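Local coordinates for protein GH26A (Muricauda sp. MAR_2010_75, PDB 6Q75) that probably hydrolyses glycosidic bonds, most likely in mannan-type polysaccharides, as a beta/alpha-barrel enzyme of glycoside hydrolase family 26, at residues 52-57 against 85-90; 75-80 against 105-110; 171-176 against 215-220. All blocks are in the same frame, centred on the assembly; numbering follows the deposited sequence.

Interaction 1: 52-57 against 85-90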
loop_
_atom_site.group_PDB
_atom_site.type_symbol
_atom_site.label_atom_id
_atom_site.label_comp_id
_atom_site.label_asym_id
_atom_site.label_seq_id
_atom_site.Cartn_x
_atom_site.Cartn_y
_atom_site.Cartn_z
ATOM N N SER A 52 6.080 -7.462 -5.986
ATOM C CA SER A 52 7.051 -7.611 -7.068
ATOM C C SER A 52 7.211 -6.274 -7.778
ATOM O O SER A 52 6.266 -5.486 -7.853
ATOM C CB SER A 52 6.615 -8.696 -8.091
ATOM O OG SER A 52 6.390 -9.963 -7.484
ATOM N N TYR A 53 8.410 -6.006 -8.296
ATOM C CA TYR A 53 8.588 -4.819 -9.124
ATOM C C TYR A 53 7.772 -4.933 -10.405
ATOM O O TYR A 53 7.589 -6.027 -10.955
ATOM C CB TYR A 53 10.059 -4.636 -9.480
ATOM C CG TYR A 53 10.980 -4.652 -8.284
ATOM C CD1 TYR A 53 10.949 -3.620 -7.348
ATOM C CD2 TYR A 53 11.908 -5.681 -8.103
ATOM C CE1 TYR A 53 11.812 -3.626 -6.253
ATOM C CE2 TYR A 53 12.778 -5.679 -7.039
ATOM C CZ TYR A 53 12.720 -4.652 -6.110
ATOM O OH TYR A 53 13.566 -4.653 -5.012
ATOM N N ASN A 54 7.292 -3.783 -10.901
ATOM C CA ASN A 54 6.364 -3.863 -12.025
ATOM C C ASN A 54 7.028 -4.293 -13.331
ATOM O O ASN A 54 6.306 -4.622 -14.277
ATOM C CB ASN A 54 5.610 -2.538 -12.232
ATOM C CG ASN A 54 6.503 -1.388 -12.747
ATOM O OD1 ASN A 54 7.281 -1.519 -13.703
ATOM N ND2 ASN A 54 6.353 -0.241 -12.117
ATOM N N GLU A 55 8.363 -4.291 -13.417
ATOM C CA GLU A 55 9.029 -4.818 -14.614
ATOM C C GLU A 55 8.676 -6.281 -14.856
ATOM O O GLU A 55 8.570 -6.728 -16.007
ATOM C CB GLU A 55 10.544 -4.665 -14.480
ATOM C CG GLU A 55 11.040 -3.236 -14.674
ATOM C CD GLU A 55 11.242 -2.490 -13.363
ATOM O OE1 GLU A 55 10.507 -2.768 -12.382
ATOM O OE2 GLU A 55 12.145 -1.610 -13.321
ATOM N N ASN A 56 8.553 -7.053 -13.785
ATOM C CA ASN A 56 8.122 -8.452 -13.845
ATOM C C ASN A 56 7.162 -8.637 -12.683
ATOM O O ASN A 56 7.552 -9.054 -11.579
ATOM C CB ASN A 56 9.320 -9.403 -13.759
ATOM C CG ASN A 56 10.327 -9.155 -14.846
ATOM O OD1 ASN A 56 11.289 -8.401 -14.661
ATOM N ND2 ASN A 56 10.120 -9.783 -15.990
ATOM N N PRO A 57 5.890 -8.286 -12.882
ATOM C CA PRO A 57 4.997 -7.983 -11.752
ATOM C C PRO A 57 4.531 -9.185 -10.956
ATOM O O PRO A 57 3.820 -8.995 -9.966
ATOM C CB PRO A 57 3.804 -7.279 -12.428
ATOM C CG PRO A 57 3.874 -7.699 -13.868
ATOM C CD PRO A 57 5.314 -7.912 -14.189
ATOM N N ASP A 85 9.002 3.250 -20.491
ATOM C CA ASP A 85 7.584 3.135 -20.805
ATOM C C ASP A 85 6.705 3.221 -19.558
ATOM O O ASP A 85 7.095 2.795 -18.467
ATOM C CB ASP A 85 7.307 1.819 -21.538
ATOM C CG ASP A 85 8.038 1.725 -22.866
ATOM O OD1 ASP A 85 7.855 2.626 -23.711
ATOM O OD2 ASP A 85 8.789 0.744 -23.066
ATOM N N ASN A 86 5.520 3.811 -19.732
ATOM C CA ASN A 86 4.461 3.757 -18.733
ATOM C C ASN A 86 4.156 2.300 -18.368
ATOM O O ASN A 86 3.768 1.517 -19.252
ATOM C CB ASN A 86 3.201 4.435 -19.280
ATOM C CG ASN A 86 2.135 4.644 -18.219
ATOM O OD1 ASN A 86 1.982 3.852 -17.293
ATOM N ND2 ASN A 86 1.374 5.720 -18.365
ATOM N N PRO A 87 4.300 1.904 -17.099
ATOM C CA PRO A 87 4.071 0.500 -16.716
ATOM C C PRO A 87 2.607 0.124 -16.525
ATOM O O PRO A 87 2.318 -1.045 -16.276
ATOM C CB PRO A 87 4.821 0.395 -15.383
ATOM C CG PRO A 87 4.652 1.750 -14.780
ATOM C CD PRO A 87 4.735 2.721 -15.950
ATOM N N GLY A 88 1.671 1.059 -16.690
ATOM C CA GLY A 88 0.306 0.810 -16.254
ATOM C C GLY A 88 -0.372 -0.343 -16.976
ATOM O O GLY A 88 -1.063 -1.148 -16.348
ATOM N N GLU A 89 -0.235 -0.412 -18.308
ATOM C CA GLU A 89 -0.911 -1.482 -19.045
ATOM C C GLU A 89 -0.408 -2.863 -18.620
ATOM O O GLU A 89 -1.197 -3.805 -18.461
ATOM C CB GLU A 89 -0.746 -1.261 -20.545
ATOM C CG GLU A 89 -1.744 -0.229 -21.065
ATOM C CD GLU A 89 -1.787 -0.124 -22.584
ATOM O OE1 GLU A 89 -1.382 0.934 -23.116
ATOM O OE2 GLU A 89 -2.243 -1.085 -23.247
ATOM N N ARG A 90 0.906 -3.002 -18.432
ATOM C CA ARG A 90 1.467 -4.278 -17.993
ATOM C C ARG A 90 0.970 -4.652 -16.594
ATOM O O ARG A 90 0.693 -5.825 -16.315
ATOM C CB ARG A 90 2.995 -4.195 -18.031
ATOM C CG ARG A 90 3.730 -5.426 -17.558
ATOM C CD ARG A 90 5.246 -5.300 -17.808
ATOM N NE ARG A 90 5.897 -4.273 -16.979
ATOM C CZ ARG A 90 6.304 -3.087 -17.436
ATOM N NH1 ARG A 90 6.119 -2.763 -18.715
ATOM N NH2 ARG A 90 6.882 -2.212 -16.617
#
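Where the loop after strand 46-51 leaves the C-terminal rim of the beta/alpha barrel, Asn54 is clasped by Arg90 from the first turn of helix 88-100. The guanidinium arrives side-on and spends one nitrogen on each of two oxygens. Arg90 NE reaches Asn54 O at 2.8 Å, almost straight (173°) and with the oxygen in the guanidinium plane. Arg90 NH2 meets Asn54 OD1 at 3.0 Å along a more bent path, standing above the plane of that amide; its further bond to Asn54 O is weak. Arginine suits the place because its flat head offers NE and NH2 side by side to two acceptors at once; the bend at chi3 (68°) turns that edge to the loop. The amide is probably held against flipping, since Asn54 ND2 donates to Asp78 O and Tyr80 O. Pro87 CB packs against Asn54 OD1 at 3.5 Å, and Pro57 CG lies 4.3 Å from Arg90 CG. Asn86 OD1 accepts from Gly88 N at 2.9 Å, a capping bond at the start of the helix that carries the arginine. A leucine in place of Arg90 would probably leave Asn54 O and OD1 without their shared donor and weaken the tie between loop and helix. Around the contact, Asn54 packs on Thr77 of strand 74-78 and Ile91 of helix 88-100, Pro57 on Trp75 and Glu94, and Asn86 on His159 of helix 144-165.

Interaction 2: 75-80 against 105-110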
loop_
_atom_site.group_PDB
_atom_site.type_symbol
_atom_site.label_atom_id
_atom_site.label_comp_id
_atom_site.label_asym_id
_atom_site.label_seq_id
_atom_site.Cartn_x
_atom_site.Cartn_y
_atom_site.Cartn_z
ATOM N N TRP A 75 -1.373 -10.137 -3.729
ATOM C CA TRP A 75 -0.454 -9.870 -4.823
ATOM C C TRP A 75 -0.272 -8.361 -4.901
ATOM O O TRP A 75 -1.268 -7.633 -4.972
ATOM C CB TRP A 75 -1.045 -10.400 -6.138
ATOM C CG TRP A 75 -0.284 -10.049 -7.410
ATOM C CD1 TRP A 75 0.715 -10.785 -7.983
ATOM C CD2 TRP A 75 -0.465 -8.896 -8.253
ATOM N NE1 TRP A 75 1.166 -10.173 -9.126
ATOM C CE2 TRP A 75 0.463 -9.008 -9.316
ATOM C CE3 TRP A 75 -1.327 -7.789 -8.221
ATOM C CZ2 TRP A 75 0.560 -8.061 -10.335
ATOM C CZ3 TRP A 75 -1.220 -6.831 -9.247
ATOM C CH2 TRP A 75 -0.287 -6.982 -10.285
ATOM N N GLY A 76 0.969 -7.895 -4.893
ATOM C CA GLY A 76 1.239 -6.461 -4.941
ATOM C C GLY A 76 2.250 -6.050 -5.993
ATOM O O GLY A 76 3.211 -6.767 -6.260
ATOM N N THR A 77 1.994 -4.906 -6.621
ATOM C CA THR A 77 3.060 -4.249 -7.379
ATOM C C THR A 77 2.826 -2.741 -7.280
ATOM O O THR A 77 2.133 -2.277 -6.365
ATOM C CB THR A 77 3.186 -4.805 -8.819
ATOM O OG1 THR A 77 4.414 -4.312 -9.418
ATOM C CG2 THR A 77 1.981 -4.450 -9.696
ATOM N N ASP A 78 3.462 -1.977 -8.180
ATOM C CA ASP A 78 3.749 -0.557 -7.972
ATOM C C ASP A 78 3.671 0.147 -9.320
ATOM O O ASP A 78 4.195 -0.364 -10.317
ATOM C CB ASP A 78 5.151 -0.453 -7.331
ATOM C CG ASP A 78 5.668 0.967 -7.089
ATOM O OD1 ASP A 78 4.997 2.003 -7.301
ATOM O OD2 ASP A 78 6.817 1.020 -6.572
ATOM N N PHE A 79 3.008 1.301 -9.356
ATOM C CA PHE A 79 2.874 2.053 -10.595
ATOM C C PHE A 79 4.129 2.853 -10.954
ATOM O O PHE A 79 4.141 3.539 -11.986
ATOM C CB PHE A 79 1.672 2.992 -10.502
ATOM C CG PHE A 79 0.361 2.342 -10.868
ATOM C CD1 PHE A 79 -0.001 2.167 -12.205
ATOM C CD2 PHE A 79 -0.528 1.940 -9.884
ATOM C CE1 PHE A 79 -1.201 1.572 -12.555
ATOM C CE2 PHE A 79 -1.762 1.355 -10.223
ATOM C CZ PHE A 79 -2.097 1.176 -11.567
ATOM N N TYR A 80 5.178 2.765 -10.140
ATOM C CA TYR A 80 6.410 3.519 -10.348
ATOM C C TYR A 80 6.857 3.533 -11.808
ATOM O O TYR A 80 7.224 2.498 -12.376
ATOM C CB TYR A 80 7.515 2.925 -9.471
ATOM C CG TYR A 80 8.811 3.703 -9.434
ATOM C CD1 TYR A 80 8.885 5.035 -9.861
ATOM C CD2 TYR A 80 9.964 3.117 -8.927
ATOM C CE1 TYR A 80 10.107 5.735 -9.804
ATOM C CE2 TYR A 80 11.163 3.804 -8.877
ATOM C CZ TYR A 80 11.232 5.107 -9.304
ATOM O OH TYR A 80 12.454 5.774 -9.238
ATOM N N VAL A 105 -5.669 -8.027 -4.659
ATOM C CA VAL A 105 -4.726 -7.151 -5.362
ATOM C C VAL A 105 -4.436 -5.914 -4.527
ATOM O O VAL A 105 -5.362 -5.226 -4.082
ATOM C CB VAL A 105 -5.281 -6.729 -6.736
ATOM C CG1 VAL A 105 -4.433 -5.561 -7.336
ATOM C CG2 VAL A 105 -5.356 -7.904 -7.661
ATOM N N THR A 106 -3.146 -5.586 -4.354
ATOM C CA THR A 106 -2.768 -4.306 -3.765
ATOM C C THR A 106 -1.814 -3.566 -4.702
ATOM O O THR A 106 -0.973 -4.178 -5.362
ATOM C CB THR A 106 -2.137 -4.467 -2.344
ATOM O OG1 THR A 106 -1.881 -3.165 -1.801
ATOM C CG2 THR A 106 -0.838 -5.304 -2.348
ATOM N N LEU A 107 -1.996 -2.247 -4.805
ATOM C CA LEU A 107 -1.171 -1.418 -5.683
ATOM C C LEU A 107 -0.708 -0.176 -4.933
ATOM O O LEU A 107 -1.461 0.401 -4.138
ATOM C CB LEU A 107 -1.951 -1.006 -6.955
ATOM C CG LEU A 107 -2.340 -2.219 -7.816
ATOM C CD1 LEU A 107 -3.297 -1.784 -8.945
ATOM C CD2 LEU A 107 -1.094 -2.910 -8.391
ATOM N N MET A 108 0.551 0.200 -5.161
ATOM C CA MET A 108 1.151 1.415 -4.627
ATOM C C MET A 108 1.656 2.271 -5.792
ATOM O O MET A 108 1.466 1.935 -6.970
ATOM C CB MET A 108 2.288 1.083 -3.653
ATOM C CG MET A 108 3.445 0.357 -4.337
ATOM S SD MET A 108 4.660 -0.294 -3.170
ATOM C CE MET A 108 5.144 1.210 -2.310
ATOM N N TRP A 109 2.344 3.363 -5.457
ATOM C CA TRP A 109 2.672 4.354 -6.479
ATOM C C TRP A 109 3.840 5.227 -6.053
ATOM O O TRP A 109 3.640 6.367 -5.616
ATOM C CB TRP A 109 1.442 5.209 -6.786
ATOM C CG TRP A 109 1.608 6.208 -7.928
ATOM C CD1 TRP A 109 2.433 6.096 -9.019
ATOM C CD2 TRP A 109 0.967 7.488 -8.039
ATOM N NE1 TRP A 109 2.297 7.221 -9.836
ATOM C CE2 TRP A 109 1.425 8.090 -9.236
ATOM C CE3 TRP A 109 0.035 8.172 -7.248
ATOM C CZ2 TRP A 109 0.969 9.361 -9.676
ATOM C CZ3 TRP A 109 -0.399 9.436 -7.674
ATOM C CH2 TRP A 109 0.079 10.013 -8.871
ATOM N N HIS A 110 5.064 4.714 -6.140
ATOM C CA HIS A 110 6.195 5.636 -6.134
ATOM C C HIS A 110 6.057 6.574 -7.333
ATOM O O HIS A 110 5.715 6.152 -8.446
ATOM C CB HIS A 110 7.524 4.910 -6.221
ATOM C CG HIS A 110 7.908 4.185 -4.969
ATOM N ND1 HIS A 110 7.809 2.816 -4.847
ATOM C CD2 HIS A 110 8.419 4.637 -3.796
ATOM C CE1 HIS A 110 8.252 2.451 -3.653
ATOM N NE2 HIS A 110 8.636 3.536 -2.998
#
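Strands 75-78 and 105-108 run parallel, their axes 4.8 Å apart at closest and inclined by 19°, with Trp75 paired to Val105 and Asp78 to Met108. Thr106 N donates to Trp75 O and Met108 N to Thr77 O; Thr77 N returns a weak bond to Thr106 O, and Phe79 N closes the ladder on Met108 O. Gly76 fits here, because a beta carbon would collide with Thr106 CG2.

At the end of its strand, Asp78 links the two following loops. Its CG, trans to the backbone N (chi1 177°), carries the carboxylate across to His110. Asp78 OD2, met on its syn side and lying in the imidazole plane, accepts from His110 ND1 at 2.7 Å (173°). Asp78 OD1 accepts twice at 2.9 Å: from His110 N, also syn, and from Tyr80 N above the carboxylate plane, an Asx turn. Aspartate suits because its two oxygens accept from a backbone N of each loop and from the imidazole, probably fixing that ring's rotation. The His110 side chain comes within about 3 Å (nearest atoms) of a bound Tris, probably from the crystallisation liquor. His110 CB makes a CH-pi contact over the Tyr80 ring face, 4.0 Å from its centroid.

The face bearing Trp75, Thr77, Val105 and Leu107 is mainly apolar. Leu107 CD1 touches Phe79 CE2 and Leu107 CD2 touches Thr77 CG2, both at 3.7 Å, and Val105 CG1 meets the edge of the Trp75 ring.

Helix 88-100, this beta-alpha-beta unit's crossover, covers Trp75 and Thr77; helix 144-165 packs on Phe79, Leu107 and Trp109, and strand 170-173 flanks strand 104-108.

Interaction 3: 171-176 against 215-220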
loop_
_atom_site.group_PDB
_atom_site.type_symbol
_atom_site.label_atom_id
_atom_site.label_comp_id
_atom_site.label_asym_id
_atom_site.label_seq_id
_atom_site.Cartn_x
_atom_site.Cartn_y
_atom_site.Cartn_z
ATOM N N LEU A 171 -6.561 -2.802 -2.995
ATOM C CA LEU A 171 -6.006 -2.207 -1.787
ATOM C C LEU A 171 -5.015 -1.130 -2.220
ATOM O O LEU A 171 -3.866 -1.428 -2.572
ATOM C CB LEU A 171 -5.319 -3.278 -0.926
ATOM C CG LEU A 171 -6.287 -4.354 -0.428
ATOM C CD1 LEU A 171 -5.489 -5.538 0.168
ATOM C CD2 LEU A 171 -7.259 -3.805 0.631
ATOM N N TRP A 172 -5.459 0.135 -2.226
ATOM C CA TRP A 172 -4.724 1.241 -2.830
ATOM C C TRP A 172 -3.922 1.969 -1.752
ATOM O O TRP A 172 -4.503 2.429 -0.767
ATOM C CB TRP A 172 -5.747 2.169 -3.504
ATOM C CG TRP A 172 -5.271 3.467 -4.014
ATOM C CD1 TRP A 172 -5.756 4.704 -3.679
ATOM C CD2 TRP A 172 -4.252 3.686 -4.998
ATOM N NE1 TRP A 172 -5.080 5.686 -4.375
ATOM C CE2 TRP A 172 -4.165 5.089 -5.202
ATOM C CE3 TRP A 172 -3.402 2.836 -5.724
ATOM C CZ2 TRP A 172 -3.260 5.668 -6.092
ATOM C CZ3 TRP A 172 -2.480 3.412 -6.598
ATOM C CH2 TRP A 172 -2.441 4.826 -6.793
ATOM N N ARG A 173 -2.574 2.025 -1.899
ATOM C CA ARG A 173 -1.689 2.562 -0.861
ATOM C C ARG A 173 -0.832 3.687 -1.446
ATOM O O ARG A 173 0.347 3.497 -1.759
ATOM C CB ARG A 173 -0.822 1.455 -0.225
ATOM C CG ARG A 173 -1.463 0.052 -0.239
ATOM C CD ARG A 173 -0.691 -0.902 0.688
ATOM N NE ARG A 173 0.764 -0.774 0.506
ATOM C CZ ARG A 173 1.435 -1.319 -0.508
ATOM N NH1 ARG A 173 2.747 -1.135 -0.601
ATOM N NH2 ARG A 173 0.797 -2.024 -1.448
ATOM N N PRO A 174 -1.418 4.868 -1.672
ATOM C CA PRO A 174 -0.651 5.993 -2.216
ATOM C C PRO A 174 0.169 6.749 -1.167
ATOM O O PRO A 174 -0.186 6.827 0.012
ATOM C CB PRO A 174 -1.757 6.892 -2.796
ATOM C CG PRO A 174 -2.909 6.708 -1.769
ATOM C CD PRO A 174 -2.796 5.215 -1.315
ATOM N N TYR A 175 1.256 7.363 -1.636
ATOM C CA TYR A 175 2.066 8.291 -0.836
ATOM C C TYR A 175 2.451 7.655 0.505
ATOM O O TYR A 175 2.263 8.232 1.578
ATOM C CB TYR A 175 1.349 9.607 -0.614
ATOM C CG TYR A 175 1.056 10.368 -1.897
ATOM C CD1 TYR A 175 2.075 10.666 -2.815
ATOM C CD2 TYR A 175 -0.230 10.798 -2.186
ATOM C CE1 TYR A 175 1.804 11.372 -4.000
ATOM C CE2 TYR A 175 -0.503 11.524 -3.366
ATOM C CZ TYR A 175 0.516 11.791 -4.260
ATOM O OH TYR A 175 0.242 12.492 -5.428
ATOM N N HIS A 176 2.964 6.441 0.413
ATOM C CA HIS A 176 3.266 5.616 1.572
ATOM C C HIS A 176 4.499 6.139 2.321
ATOM O O HIS A 176 5.287 6.941 1.809
ATOM C CB HIS A 176 3.505 4.173 1.127
ATOM C CG HIS A 176 4.650 4.061 0.173
ATOM N ND1 HIS A 176 4.631 4.646 -1.071
ATOM C CD2 HIS A 176 5.876 3.509 0.313
ATOM C CE1 HIS A 176 5.786 4.426 -1.679
ATOM N NE2 HIS A 176 6.556 3.726 -0.860
ATOM N N ILE A 215 -10.014 0.578 -2.054
ATOM C CA ILE A 215 -9.962 0.558 -0.599
ATOM C C ILE A 215 -8.767 1.408 -0.204
ATOM O O ILE A 215 -7.635 1.120 -0.616
ATOM C CB ILE A 215 -9.829 -0.882 -0.067
ATOM C CG1 ILE A 215 -11.153 -1.637 -0.280
ATOM C CG2 ILE A 215 -9.459 -0.894 1.417
ATOM C CD1 ILE A 215 -11.002 -3.138 -0.167
ATOM N N TRP A 216 -8.990 2.452 0.590
ATOM C CA TRP A 216 -7.938 3.438 0.814
ATOM C C TRP A 216 -7.067 3.014 1.982
ATOM O O TRP A 216 -7.505 3.037 3.138
ATOM C CB TRP A 216 -8.518 4.831 1.036
ATOM C CG TRP A 216 -8.995 5.403 -0.280
ATOM C CD1 TRP A 216 -10.120 5.055 -0.976
ATOM C CD2 TRP A 216 -8.286 6.339 -1.105
ATOM N NE1 TRP A 216 -10.179 5.762 -2.159
ATOM C CE2 TRP A 216 -9.062 6.551 -2.259
ATOM C CE3 TRP A 216 -7.093 7.048 -0.959
ATOM C CZ2 TRP A 216 -8.665 7.420 -3.272
ATOM C CZ3 TRP A 216 -6.703 7.913 -1.961
ATOM C CH2 TRP A 216 -7.505 8.106 -3.100
ATOM N N VAL A 217 -5.817 2.670 1.682
ATOM C CA VAL A 217 -4.895 2.172 2.698
ATOM C C VAL A 217 -3.910 3.289 2.981
ATOM O O VAL A 217 -3.100 3.648 2.113
ATOM C CB VAL A 217 -4.160 0.902 2.262
ATOM C CG1 VAL A 217 -3.254 0.395 3.441
ATOM C CG2 VAL A 217 -5.159 -0.185 1.830
ATOM N N TRP A 218 -3.967 3.819 4.204
ATOM C CA TRP A 218 -3.031 4.829 4.679
ATOM C C TRP A 218 -1.852 4.076 5.277
ATOM O O TRP A 218 -2.003 3.439 6.314
ATOM C CB TRP A 218 -3.726 5.718 5.709
ATOM C CG TRP A 218 -2.889 6.825 6.326
ATOM C CD1 TRP A 218 -2.733 8.117 5.863
ATOM C CD2 TRP A 218 -2.169 6.752 7.553
ATOM N NE1 TRP A 218 -1.945 8.839 6.730
ATOM C CE2 TRP A 218 -1.580 8.021 7.773
ATOM C CE3 TRP A 218 -1.950 5.728 8.492
ATOM C CZ2 TRP A 218 -0.787 8.291 8.882
ATOM C CZ3 TRP A 218 -1.155 6.008 9.598
ATOM C CH2 TRP A 218 -0.593 7.271 9.786
ATOM N N ASN A 219 -0.692 4.119 4.600
ATOM C CA ASN A 219 0.428 3.203 4.863
ATOM C C ASN A 219 1.621 4.044 5.326
ATOM O O ASN A 219 2.303 4.659 4.501
ATOM C CB ASN A 219 0.765 2.410 3.590
ATOM C CG ASN A 219 1.666 1.182 3.836
ATOM O OD1 ASN A 219 1.656 0.249 3.033
ATOM N ND2 ASN A 219 2.445 1.184 4.929
ATOM N N ALA A 220 1.889 4.040 6.630
ATOM C CA ALA A 220 2.988 4.796 7.208
ATOM C C ALA A 220 4.226 3.914 7.356
ATOM O O ALA A 220 4.266 2.765 6.910
ATOM C CB ALA A 220 2.560 5.383 8.555
HETATM O O HOH W 1 3.910 0.686 1.325
HETATM O O HOH W 2 -0.622 4.811 1.788
#
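Asn219 OD1 accepts from Arg173 NE at 2.9 Å, in the plane of the amide carbonyl and near that of the guanidinium. Water 1 lies 2.9 Å from Asn219 OD1 and accepts from Arg173 NH1, steadying the arginine at two nitrogens; NH2 goes to Thr106 OG1. The bend at chi3 (-45°) turns NE toward Asn219, and Arg173 CG rests against Val217 CB at 3.8 Å. Asparagine suits this place because its ND2 can also donate, to Asp250 of the next strand.

These are adjacent parallel strands of the beta/alpha barrel, 171-173 and 215-220, bound by Trp172 N to Ile215 O and Val217 N to Trp172 O. Their axes are inclined by 39°, and past the last direct backbone bond water 2 bridges them, donating to Pro174 O and Val217 O and accepting from Asn219 N at 2.9 Å. At their C-terminal end His176, whose CA-H meets Asn219 O, bonds a Tris molecule, probably from the crystallisation liquor.

On the outer face, beneath helix 194-208, Trp172 turns its five-membered ring edge-on to the face of Trp216 in a T-shaped pair, planes at 88°. Leu171 CD2 meets Ile215 CG2 at 3.7 Å near helix 30-40 on the inner face.

From the N terminus, strand 46-51 leads into 52-57, where interaction 1 opens; it closes at 85-90. Interaction 2 opens in between, at 75-80, and closes later at 105-110, so the two cross along the chain. Interaction 3 follows in series, closing the longer excursion from 171-176 through helix 194-208 to 215-220. Interactions 1 and 2 touch: Thr77 OG1 probably hydrogen-bonds Ser52 O, so the first rim loop is tied both to the second strand and to the helix after it. Interactions 2 and 3 meet in one sheet through Val105 and Leu171 on neighbouring strands. Interactions 1 and 3 do not touch, their nearest atoms being about 9 Å apart.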